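PDB 1SU1: hypothetical protein yfcE from Escherichia coli, which is of unknown function but belongs to the calcineurin-like phosphoesterase superfamily and holds two zinc ions in loops at the ends of its beta strands. Local coordinates for residues Met29-His35 with Leu56-Val62; Ala93-Asn97 with Leu127-Leu132; His151-Pro155 with Ile173-Asn178; Thr41-Leu45 with Glu82-Glu86. All blocks are in the same frame, centred on the assembly; numbering follows the deposited sequence.

Interaction 1. Residues Met29-His35 with Leu56-Val62; sequences MFASDIH and LVILGDV. With ZN (zinc ion), chain F; ZN (zinc ion), chain E.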
# COMPACT_ATOMS: atom_id res chain seq x y z
N MET A 29 14.56 -14.71 -19.62
CA MET A 29 14.77 -13.49 -20.39
C MET A 29 14.22 -12.33 -19.55
O MET A 29 13.18 -12.46 -18.92
CB MET A 29 14.03 -13.55 -21.73
CG MET A 29 14.25 -12.30 -22.58
SD MET A 29 13.53 -12.42 -24.25
CE MET A 29 13.57 -10.70 -24.73
N PHE A 30 14.93 -11.21 -19.57
CA PHE A 30 14.54 -10.01 -18.82
C PHE A 30 14.32 -8.80 -19.72
O PHE A 30 15.11 -8.55 -20.63
CB PHE A 30 15.61 -9.63 -17.79
CG PHE A 30 15.96 -10.73 -16.84
CD1 PHE A 30 16.83 -11.75 -17.22
CD2 PHE A 30 15.43 -10.75 -15.54
CE1 PHE A 30 17.17 -12.78 -16.33
CE2 PHE A 30 15.75 -11.77 -14.65
CZ PHE A 30 16.63 -12.78 -15.04
N ALA A 31 13.26 -8.06 -19.45
CA ALA A 31 12.94 -6.83 -20.16
C ALA A 31 12.54 -5.82 -19.08
O ALA A 31 11.81 -6.16 -18.15
CB ALA A 31 11.77 -7.06 -21.11
N SER A 32 13.02 -4.58 -19.19
CA SER A 32 12.70 -3.56 -18.21
C SER A 32 12.50 -2.17 -18.81
O SER A 32 13.01 -1.86 -19.88
CB SER A 32 13.81 -3.50 -17.14
OG SER A 32 13.49 -2.56 -16.12
N ASP A 33 11.73 -1.35 -18.10
CA ASP A 33 11.44 0.02 -18.49
C ASP A 33 11.01 0.16 -19.96
O ASP A 33 11.66 0.85 -20.77
CB ASP A 33 12.67 0.89 -18.20
CG ASP A 33 13.00 0.95 -16.69
OD1 ASP A 33 12.50 1.86 -15.97
OD2 ASP A 33 13.74 0.07 -16.21
N ILE A 34 9.91 -0.51 -20.29
CA ILE A 34 9.31 -0.50 -21.62
C ILE A 34 8.68 0.87 -21.87
O ILE A 34 8.79 1.43 -22.96
CB ILE A 34 8.23 -1.60 -21.71
CG1 ILE A 34 8.87 -2.96 -21.41
CG2 ILE A 34 7.56 -1.59 -23.09
CD1 ILE A 34 7.88 -4.12 -21.35
N HIS A 35 8.01 1.40 -20.84
CA HIS A 35 7.39 2.72 -20.92
C HIS A 35 6.46 2.96 -22.11
O HIS A 35 6.39 4.07 -22.64
CB HIS A 35 8.46 3.81 -20.90
CG HIS A 35 9.14 3.98 -19.57
ND1 HIS A 35 8.50 4.50 -18.47
CD2 HIS A 35 10.42 3.74 -19.19
CE1 HIS A 35 9.35 4.58 -17.46
NE2 HIS A 35 10.52 4.12 -17.87
N LEU A 56 9.35 -14.94 -19.16
CA LEU A 56 9.75 -13.60 -19.59
C LEU A 56 9.59 -12.76 -18.32
O LEU A 56 8.47 -12.58 -17.82
CB LEU A 56 8.82 -13.04 -20.67
CG LEU A 56 9.07 -11.55 -20.96
CD1 LEU A 56 10.51 -11.32 -21.42
CD2 LEU A 56 8.10 -11.05 -22.01
N VAL A 57 10.70 -12.26 -17.80
CA VAL A 57 10.68 -11.46 -16.58
C VAL A 57 10.69 -9.96 -16.83
O VAL A 57 11.72 -9.38 -17.22
CB VAL A 57 11.86 -11.85 -15.67
CG1 VAL A 57 11.80 -11.06 -14.36
CG2 VAL A 57 11.83 -13.35 -15.39
N ILE A 58 9.55 -9.32 -16.58
CA ILE A 58 9.39 -7.88 -16.76
C ILE A 58 9.64 -7.14 -15.44
O ILE A 58 8.89 -7.32 -14.47
CB ILE A 58 7.98 -7.59 -17.32
CG1 ILE A 58 7.85 -8.26 -18.70
CG2 ILE A 58 7.73 -6.09 -17.40
CD1 ILE A 58 6.54 -7.99 -19.42
N LEU A 59 10.67 -6.30 -15.41
CA LEU A 59 11.06 -5.57 -14.20
C LEU A 59 10.37 -4.23 -13.92
O LEU A 59 10.90 -3.41 -13.16
CB LEU A 59 12.58 -5.38 -14.18
CG LEU A 59 13.42 -6.66 -14.22
CD1 LEU A 59 14.89 -6.30 -14.41
CD2 LEU A 59 13.23 -7.48 -12.92
N GLY A 60 9.22 -3.97 -14.54
CA GLY A 60 8.50 -2.73 -14.25
C GLY A 60 8.56 -1.52 -15.17
O GLY A 60 9.54 -1.30 -15.89
N ASP A 61 7.49 -0.72 -15.09
CA ASP A 61 7.29 0.50 -15.88
C ASP A 61 6.98 0.05 -17.31
O ASP A 61 7.78 0.22 -18.25
CB ASP A 61 8.51 1.41 -15.78
CG ASP A 61 8.63 2.06 -14.40
OD1 ASP A 61 8.06 1.49 -13.45
OD2 ASP A 61 9.30 3.10 -14.27
N VAL A 62 5.79 -0.54 -17.41
CA VAL A 62 5.25 -1.13 -18.61
C VAL A 62 4.60 -0.21 -19.66
O VAL A 62 5.08 -0.14 -20.79
CB VAL A 62 4.25 -2.23 -18.20
CG1 VAL A 62 3.83 -3.06 -19.39
CG2 VAL A 62 4.88 -3.11 -17.11
ZN ZN F . 11.95 3.64 -16.24
ZN ZN E . 11.19 3.39 -12.90

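Interaction 2. Residues Ala93-Asn97 with Leu127-Leu132; sequences AVRGN and LTHGHL. With ZN (zinc ion), chain E; SO4 (sulfate ion), chain G.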
# COMPACT_ATOMS: atom_id res chain seq x y z
N ALA A 93 6.29 -10.61 -13.49
CA ALA A 93 6.64 -9.19 -13.39
C ALA A 93 6.66 -8.62 -11.96
O ALA A 93 6.16 -9.23 -11.03
CB ALA A 93 5.66 -8.38 -14.25
N VAL A 94 7.27 -7.44 -11.81
CA VAL A 94 7.32 -6.73 -10.54
C VAL A 94 6.98 -5.27 -10.81
O VAL A 94 7.31 -4.73 -11.87
CB VAL A 94 8.71 -6.82 -9.85
CG1 VAL A 94 8.94 -8.23 -9.33
CG2 VAL A 94 9.83 -6.41 -10.81
N ARG A 95 6.32 -4.64 -9.84
CA ARG A 95 5.86 -3.26 -9.93
C ARG A 95 6.91 -2.16 -10.04
O ARG A 95 7.86 -2.12 -9.25
CB ARG A 95 4.94 -2.95 -8.73
CG ARG A 95 4.07 -1.71 -8.90
CD ARG A 95 3.21 -1.44 -7.67
NE ARG A 95 3.97 -0.85 -6.56
CZ ARG A 95 4.23 -1.48 -5.41
NH1 ARG A 95 3.80 -2.72 -5.22
NH2 ARG A 95 4.91 -0.86 -4.46
N GLY A 96 6.73 -1.28 -11.03
CA GLY A 96 7.64 -0.16 -11.22
C GLY A 96 6.98 1.12 -10.71
O GLY A 96 5.76 1.17 -10.60
N ASN A 97 7.76 2.15 -10.41
CA ASN A 97 7.20 3.41 -9.89
C ASN A 97 6.22 4.10 -10.83
O ASN A 97 5.47 4.98 -10.40
CB ASN A 97 8.33 4.38 -9.56
CG ASN A 97 9.13 4.76 -10.78
OD1 ASN A 97 9.42 3.91 -11.61
ND2 ASN A 97 9.49 6.03 -10.91
N LEU A 127 14.42 -10.17 -7.53
CA LEU A 127 13.83 -9.33 -8.59
C LEU A 127 12.98 -8.16 -8.06
O LEU A 127 11.97 -8.37 -7.40
CB LEU A 127 12.95 -10.18 -9.52
CG LEU A 127 13.42 -11.60 -9.89
CD1 LEU A 127 12.32 -12.30 -10.68
CD2 LEU A 127 14.72 -11.54 -10.71
N THR A 128 13.37 -6.93 -8.42
CA THR A 128 12.63 -5.74 -7.99
C THR A 128 12.85 -4.63 -9.04
O THR A 128 13.81 -4.69 -9.80
CB THR A 128 13.13 -5.26 -6.59
OG1 THR A 128 12.19 -4.33 -6.04
CG2 THR A 128 14.49 -4.58 -6.70
N HIS A 129 11.98 -3.62 -9.08
CA HIS A 129 12.11 -2.55 -10.06
C HIS A 129 13.29 -1.62 -9.83
O HIS A 129 13.99 -1.25 -10.79
CB HIS A 129 10.85 -1.69 -10.13
CG HIS A 129 10.93 -0.60 -11.16
ND1 HIS A 129 10.92 -0.84 -12.52
CD2 HIS A 129 11.06 0.75 -11.03
CE1 HIS A 129 11.04 0.29 -13.18
NE2 HIS A 129 11.13 1.28 -12.30
N GLY A 130 13.50 -1.20 -8.58
CA GLY A 130 14.62 -0.33 -8.31
C GLY A 130 14.31 0.92 -7.52
O GLY A 130 15.23 1.60 -7.05
N HIS A 131 13.03 1.25 -7.34
CA HIS A 131 12.69 2.44 -6.57
C HIS A 131 12.45 2.16 -5.08
O HIS A 131 12.49 3.07 -4.27
CB HIS A 131 11.47 3.15 -7.18
CG HIS A 131 10.23 2.31 -7.20
ND1 HIS A 131 10.19 1.04 -7.74
CD2 HIS A 131 8.97 2.58 -6.78
CE1 HIS A 131 8.96 0.56 -7.65
NE2 HIS A 131 8.20 1.48 -7.08
N LEU A 132 12.21 0.89 -4.74
CA LEU A 132 11.98 0.48 -3.35
C LEU A 132 13.31 -0.05 -2.81
O LEU A 132 13.84 0.44 -1.82
CB LEU A 132 10.91 -0.61 -3.29
CG LEU A 132 9.59 -0.31 -4.03
CD1 LEU A 132 8.66 -1.50 -3.96
CD2 LEU A 132 8.93 0.93 -3.44
ZN ZN E . 11.19 3.39 -12.90
S SO4 G . 11.74 6.33 -14.28
O1 SO4 G . 13.02 6.04 -13.61
O2 SO4 G . 10.97 5.09 -14.38
O3 SO4 G . 10.92 7.30 -13.51
O4 SO4 G . 12.00 6.87 -15.63
O HOH W 1 9.50 -3.15 -7.58

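Interaction 3. Residues His151-Pro155 with Ile173-Asn178; sequences HTHLP and IPKGGN. With ZN (zinc ion), chain E; ZN (zinc ion), chain F.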
# COMPACT_ATOMS: atom_id res chain seq x y z
N HIS A 151 14.81 0.43 -13.52
CA HIS A 151 14.66 1.82 -13.07
C HIS A 151 15.69 2.89 -13.45
O HIS A 151 15.30 4.02 -13.78
CB HIS A 151 14.48 1.86 -11.54
CG HIS A 151 14.02 3.19 -11.03
ND1 HIS A 151 12.83 3.76 -11.43
CD2 HIS A 151 14.60 4.07 -10.18
CE1 HIS A 151 12.70 4.94 -10.85
NE2 HIS A 151 13.76 5.16 -10.09
N THR A 152 16.98 2.58 -13.38
CA THR A 152 18.00 3.58 -13.73
C THR A 152 18.21 3.73 -15.24
O THR A 152 18.72 4.76 -15.70
CB THR A 152 19.38 3.23 -13.14
OG1 THR A 152 19.83 1.98 -13.69
CG2 THR A 152 19.30 3.12 -11.62
N HIS A 153 17.82 2.72 -16.00
CA HIS A 153 18.01 2.71 -17.45
C HIS A 153 19.50 2.64 -17.76
O HIS A 153 19.93 3.09 -18.82
CB HIS A 153 17.42 3.97 -18.10
CG HIS A 153 15.96 4.15 -17.88
ND1 HIS A 153 15.21 5.08 -18.59
CD2 HIS A 153 15.10 3.56 -17.02
CE1 HIS A 153 13.96 5.05 -18.16
NE2 HIS A 153 13.87 4.14 -17.21
N LEU A 154 20.29 2.11 -16.83
CA LEU A 154 21.73 1.96 -17.02
C LEU A 154 22.06 0.49 -16.80
O LEU A 154 21.87 -0.05 -15.72
CB LEU A 154 22.51 2.85 -16.05
CG LEU A 154 22.48 4.36 -16.31
CD1 LEU A 154 23.30 5.10 -15.26
CD2 LEU A 154 23.04 4.66 -17.70
N PRO A 155 22.58 -0.18 -17.85
CA PRO A 155 22.93 -1.61 -17.76
C PRO A 155 24.07 -1.90 -16.80
O PRO A 155 25.05 -1.15 -16.73
CB PRO A 155 23.29 -1.95 -19.20
CG PRO A 155 24.01 -0.70 -19.63
CD PRO A 155 23.10 0.40 -19.10
N ILE A 173 14.44 3.49 -23.55
CA ILE A 173 15.06 4.79 -23.29
C ILE A 173 16.39 4.66 -22.54
O ILE A 173 16.54 5.16 -21.42
CB ILE A 173 14.16 5.70 -22.45
CG1 ILE A 173 12.69 5.51 -22.83
CG2 ILE A 173 14.55 7.15 -22.68
CD1 ILE A 173 11.73 6.28 -21.95
N PRO A 174 17.38 4.00 -23.16
CA PRO A 174 18.67 3.85 -22.49
C PRO A 174 19.33 5.18 -22.19
O PRO A 174 19.09 6.18 -22.88
CB PRO A 174 19.47 3.01 -23.49
CG PRO A 174 18.93 3.49 -24.81
CD PRO A 174 17.44 3.51 -24.55
N LYS A 175 20.15 5.21 -21.14
CA LYS A 175 20.88 6.41 -20.74
C LYS A 175 22.37 6.11 -20.84
O LYS A 175 22.77 4.96 -21.04
CB LYS A 175 20.56 6.79 -19.29
CG LYS A 175 19.42 7.78 -19.09
CD LYS A 175 18.06 7.12 -19.21
CE LYS A 175 16.94 8.04 -18.72
NZ LYS A 175 17.06 8.35 -17.26
N GLY A 176 23.19 7.15 -20.69
CA GLY A 176 24.63 6.98 -20.74
C GLY A 176 25.20 6.58 -22.10
O GLY A 176 26.29 6.01 -22.17
N GLY A 177 24.46 6.87 -23.16
CA GLY A 177 24.93 6.53 -24.49
C GLY A 177 24.88 5.06 -24.86
O GLY A 177 25.45 4.66 -25.87
N ASN A 178 24.21 4.25 -24.04
CA ASN A 178 24.10 2.82 -24.30
C ASN A 178 22.96 2.51 -25.27
O ASN A 178 22.06 3.32 -25.46
CB ASN A 178 23.82 2.05 -23.01
CG ASN A 178 24.91 2.22 -21.98
OD1 ASN A 178 25.91 1.51 -22.00
ND2 ASN A 178 24.73 3.19 -21.09
ZN ZN E . 11.19 3.39 -12.90
ZN ZN F . 11.95 3.64 -16.24

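Interaction 4. Residues Thr41-Leu45 with Glu82-Glu86; sequences TERVL and ERLNE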
# COMPACT_ATOMS: atom_id res chain seq x y z
N THR A 41 8.59 -3.46 -27.64
CA THR A 41 7.75 -4.59 -27.22
C THR A 41 7.66 -5.70 -28.26
O THR A 41 7.77 -6.89 -27.93
CB THR A 41 6.31 -4.12 -26.90
OG1 THR A 41 6.36 -3.13 -25.86
CG2 THR A 41 5.44 -5.28 -26.45
N GLU A 42 7.43 -5.34 -29.51
CA GLU A 42 7.34 -6.36 -30.55
C GLU A 42 8.66 -7.11 -30.72
O GLU A 42 8.67 -8.32 -30.90
CB GLU A 42 6.83 -5.74 -31.85
CG GLU A 42 5.31 -5.56 -31.78
CD GLU A 42 4.72 -4.72 -32.89
OE1 GLU A 42 5.44 -3.88 -33.46
OE2 GLU A 42 3.51 -4.89 -33.17
N ARG A 43 9.77 -6.39 -30.59
CA ARG A 43 11.09 -7.00 -30.71
C ARG A 43 11.36 -7.93 -29.52
O ARG A 43 11.84 -9.07 -29.71
CB ARG A 43 12.14 -5.90 -30.79
CG ARG A 43 13.60 -6.37 -30.80
CD ARG A 43 13.96 -7.23 -32.01
NE ARG A 43 15.42 -7.37 -32.09
CZ ARG A 43 16.06 -8.29 -32.82
NH1 ARG A 43 15.38 -9.18 -33.53
NH2 ARG A 43 17.39 -8.31 -32.82
N VAL A 44 11.05 -7.46 -28.31
CA VAL A 44 11.24 -8.27 -27.11
C VAL A 44 10.50 -9.58 -27.28
O VAL A 44 11.02 -10.65 -26.99
CB VAL A 44 10.66 -7.57 -25.84
CG1 VAL A 44 10.52 -8.58 -24.71
CG2 VAL A 44 11.56 -6.42 -25.42
N LEU A 45 9.26 -9.47 -27.76
CA LEU A 45 8.42 -10.64 -27.96
C LEU A 45 8.91 -11.59 -29.06
O LEU A 45 8.66 -12.80 -28.98
CB LEU A 45 6.98 -10.21 -28.23
CG LEU A 45 6.05 -10.06 -27.00
CD1 LEU A 45 6.73 -9.29 -25.89
CD2 LEU A 45 4.77 -9.35 -27.43
N GLU A 82 -2.25 -5.27 -25.88
CA GLU A 82 -2.72 -6.39 -26.69
C GLU A 82 -1.58 -7.38 -26.93
O GLU A 82 -1.77 -8.60 -26.83
CB GLU A 82 -3.23 -5.91 -28.06
CG GLU A 82 -4.66 -5.44 -28.09
CD GLU A 82 -5.03 -4.81 -29.45
OE1 GLU A 82 -4.71 -5.42 -30.49
OE2 GLU A 82 -5.64 -3.71 -29.46
N ARG A 83 -0.41 -6.85 -27.26
CA ARG A 83 0.75 -7.69 -27.55
C ARG A 83 1.30 -8.44 -26.33
O ARG A 83 1.63 -9.63 -26.42
CB ARG A 83 1.85 -6.84 -28.19
CG ARG A 83 1.53 -6.39 -29.64
CD ARG A 83 1.49 -7.58 -30.60
NE ARG A 83 1.70 -7.18 -31.99
CZ ARG A 83 0.75 -6.77 -32.82
NH1 ARG A 83 -0.51 -6.70 -32.41
NH2 ARG A 83 1.05 -6.43 -34.07
N LEU A 84 1.42 -7.76 -25.19
CA LEU A 84 1.92 -8.46 -24.00
C LEU A 84 0.95 -9.54 -23.53
O LEU A 84 1.37 -10.59 -23.05
CB LEU A 84 2.21 -7.47 -22.87
CG LEU A 84 3.40 -6.53 -23.10
CD1 LEU A 84 3.52 -5.54 -21.97
CD2 LEU A 84 4.68 -7.36 -23.23
N ASN A 85 -0.35 -9.32 -23.71
CA ASN A 85 -1.33 -10.31 -23.28
C ASN A 85 -1.32 -11.62 -24.06
O ASN A 85 -1.82 -12.64 -23.58
CB ASN A 85 -2.75 -9.71 -23.29
CG ASN A 85 -2.99 -8.80 -22.08
OD1 ASN A 85 -2.33 -8.95 -21.04
ND2 ASN A 85 -3.93 -7.87 -22.21
N GLU A 86 -0.75 -11.61 -25.27
CA GLU A 86 -0.69 -12.83 -26.06
C GLU A 86 0.19 -13.87 -25.36
O GLU A 86 0.04 -15.07 -25.58
CB GLU A 86 -0.15 -12.54 -27.48
CG GLU A 86 -1.18 -11.86 -28.39
CD GLU A 86 -0.58 -11.28 -29.68
OE1 GLU A 86 -1.34 -10.65 -30.45
OE2 GLU A 86 0.64 -11.45 -29.92

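Interaction 1. Residues Met29-His35 with Leu56-Val62
Leu56 opens the second segment with CD1 against Met29 CG at 4.0 Å, alongside it on the face covered by helix 38-51. Val57 is bonded through both its backbone N and its O: N donates to Met29 O at 2.7 Å and O accepts from Ala31 N. Its CB and CG1 lie against Phe30 CD2. This is parallel pairing of strands 27-31 and 55-58 in the beta-alpha-beta unit with helix 38-51. Ile58 brings CG2 near Ile34 CD1, and Leu59 N closes the pairing on Ala31 O at 3.0 Å. Beyond the strands, Leu59 CB touches Ser32 OG, which donates to Asp33 OD2, and Gly60 O takes the Asp33 N-H. Asp61 O receives His35 N in a nearly straight bond (169°). Asp61 CB sits over one face of the His35 ring, toward its rim; His35 CG anti to its carbonyl carbon (chi1 -71°) puts the ring there, 70° from the carboxylate plane. Asp61 OD2 binds one zinc ion at 2.4 Å. Asp33 OD1 and His35 NE2 bind the other. Val62 O lies against Ile34 CB. These second-shell bonds, with Asn64 O on His35 ND1 and His151 N on Asp33 OD2, probably help to orient the ligands, whose carboxylates probably offset the metals' charge.

Interaction 2. Residues Ala93-Asn97 with Leu127-Leu132
One zinc ion of the two-metal site joins the loop after strand 91-93 to the turn after strand 124-128, through Asn97 OD1 and His129 NE2, each 2.2 Å from the metal. The Asn97 amide and the His129 ring are turned 30° from each other, and Asn97 CG lies between its backbone N and carbonyl carbon (chi1 63°), which brings OD1 to the metal while ND2 donates to sulfate O3 at 3.2 Å. Sulfate O2 is a further ligand, approaching near the plane of the His129 ring, and Asp61 and His151 complete the coordination. Gly96 CA lies over one face of that ring, 3.5 Å from its centroid. Leu59 O accepts from His129 ND1, a second-shell bond that fixes the ring's rotation. In this calcineurin-like phosphoesterase fold the metal ligands sit on loops that follow strands, and the two segments meet here with the help of a water, which donates to Arg95 O at 2.6 Å and accepts from His129 N. Arg95 O also lies at the edge of the His131 ring, in its plane, near CE1. Asn97 CB packs over a face of the same ring, 3.7 Å from its centroid, and Leu132 CG covers the opposite face. His131 NE2 is hydrogen-bonded to Glu101 of the second subunit, which also forms a salt bridge with Arg95 NE, while Arg95 NH1 is hydrogen-bonded to Thr112 O. Farther back, Val94 CG1 rests on Leu127 O at 3.6 Å, while its CG2 reaches the Thr128-His129 peptide.

Interaction 3. Residues His151-Pro155 with Ile173-Asn178
Two irregular loops, His151-Pro155 and Ile173-Asn178, draw nearest at His153 and Pro174, whose CA atoms are 5.2 Å apart, and a backbone bond from Lys175 N to His153 O at 3.2 Å joins them. Each is shaped by its own turn. An ST turn, in which Thr152 OG1 accepts from Leu154 N, bends the first, and a type I' beta turn from Lys175 to Asn178 reverses the second, with Gly176 and Gly177 both at positive phi. The Asn178 side chain braces that turn: ND2 donates to Lys175 O at 2.6 Å, nearly straight (166°), with the acceptor close to the amide plane. His153 reaches both ways. Its NE2 binds a zinc ion at 2.2 Å, while ND1, on the other side of the imidazole, makes a weak hydrogen bond to Ile173 O at 3.1 Å that helps to set the ring's rotation. Asp33 and His35 are further ligands of this ion, and His151 ND1 binds the second zinc, so the His-Thr-His run supplies one ligand to each metal of the dinuclear site of this calcineurin-like phosphoesterase fold. The aliphatic part of Lys175 crosses His153 obliquely; its bend at chi2 (78°) lays CD 3.4 Å from His153 CB, and CE follows to lie near ND1. Leu154 sends its CD2 branch against Lys175 at CB and over the peptide carbonyl, 3.4 Å from Lys175 O. At the outer end, Pro155 CG and CD meet the Asn178 amide from the opposite direction, CG lying 3.8 Å from OD1.

Interaction 4. Residues Thr41-Leu45 with Glu82-Glu86
Arg83 leans across to helix 38-51 and touches it at CB and again at the guanidinium. CB meets Leu45 CD2 at 3.9 Å, and Thr41 CG2 lies a little farther from the same carbon. Beyond CG the chain bends at chi2 (-67°), which carries the guanidinium along to Glu42. There NE lies 3.1 Å from Glu42 OE2, and NH2 forms a salt bridge with that same oxygen at 3.0 Å. The carboxylate and guanidinium planes are 36° apart, and OE2 approaches the guanidinium obliquely. Glu42 comes from the other helix with its chain extended beyond CG, and its CG also lies near Arg83 NE. The contact joins helix 38-51, the helix of the beta-alpha-beta unit between strands 27-31 and 55-58, to helix 77-85, which precedes strand 91-93 of the same sheet. On the sheet-facing side of the ion pair the meeting is apolar. Leu84 CD2 touches Leu45 CD1 and Thr41 CG2, both at 3.9 Å, the side chains crossing at about a right angle. Leu45 CD2 rests on the carbonyl of Arg83, 3.3 Å from O, while Thr41 OG1 is hydrogen-bonded back to Ser37 O and Leu84 touches Val62.

In the fold
Interactions 1, 2 and 3 surround the pair of zinc ions and follow in series along the chain, each closing before the next opens. Interaction 1, its centre about 4 Å from that of the chain, contributes ligands to both ions, interaction 2 serves one, and interaction 3 serves both. Centres 1 and 2 are about 9 Å apart, 1 and 3 about 13 Å. Interaction 4 alternates with interaction 1 and closes before 2 and 3 open; it packs two helices on the sheet of strands 27-31, 55-58 and 91-93. Its centre lies about 20 and 21 Å from those of interactions 2 and 3, and it touches neither. Interaction 2 brings in strand 124-128, so loops of both sheets build the metal site.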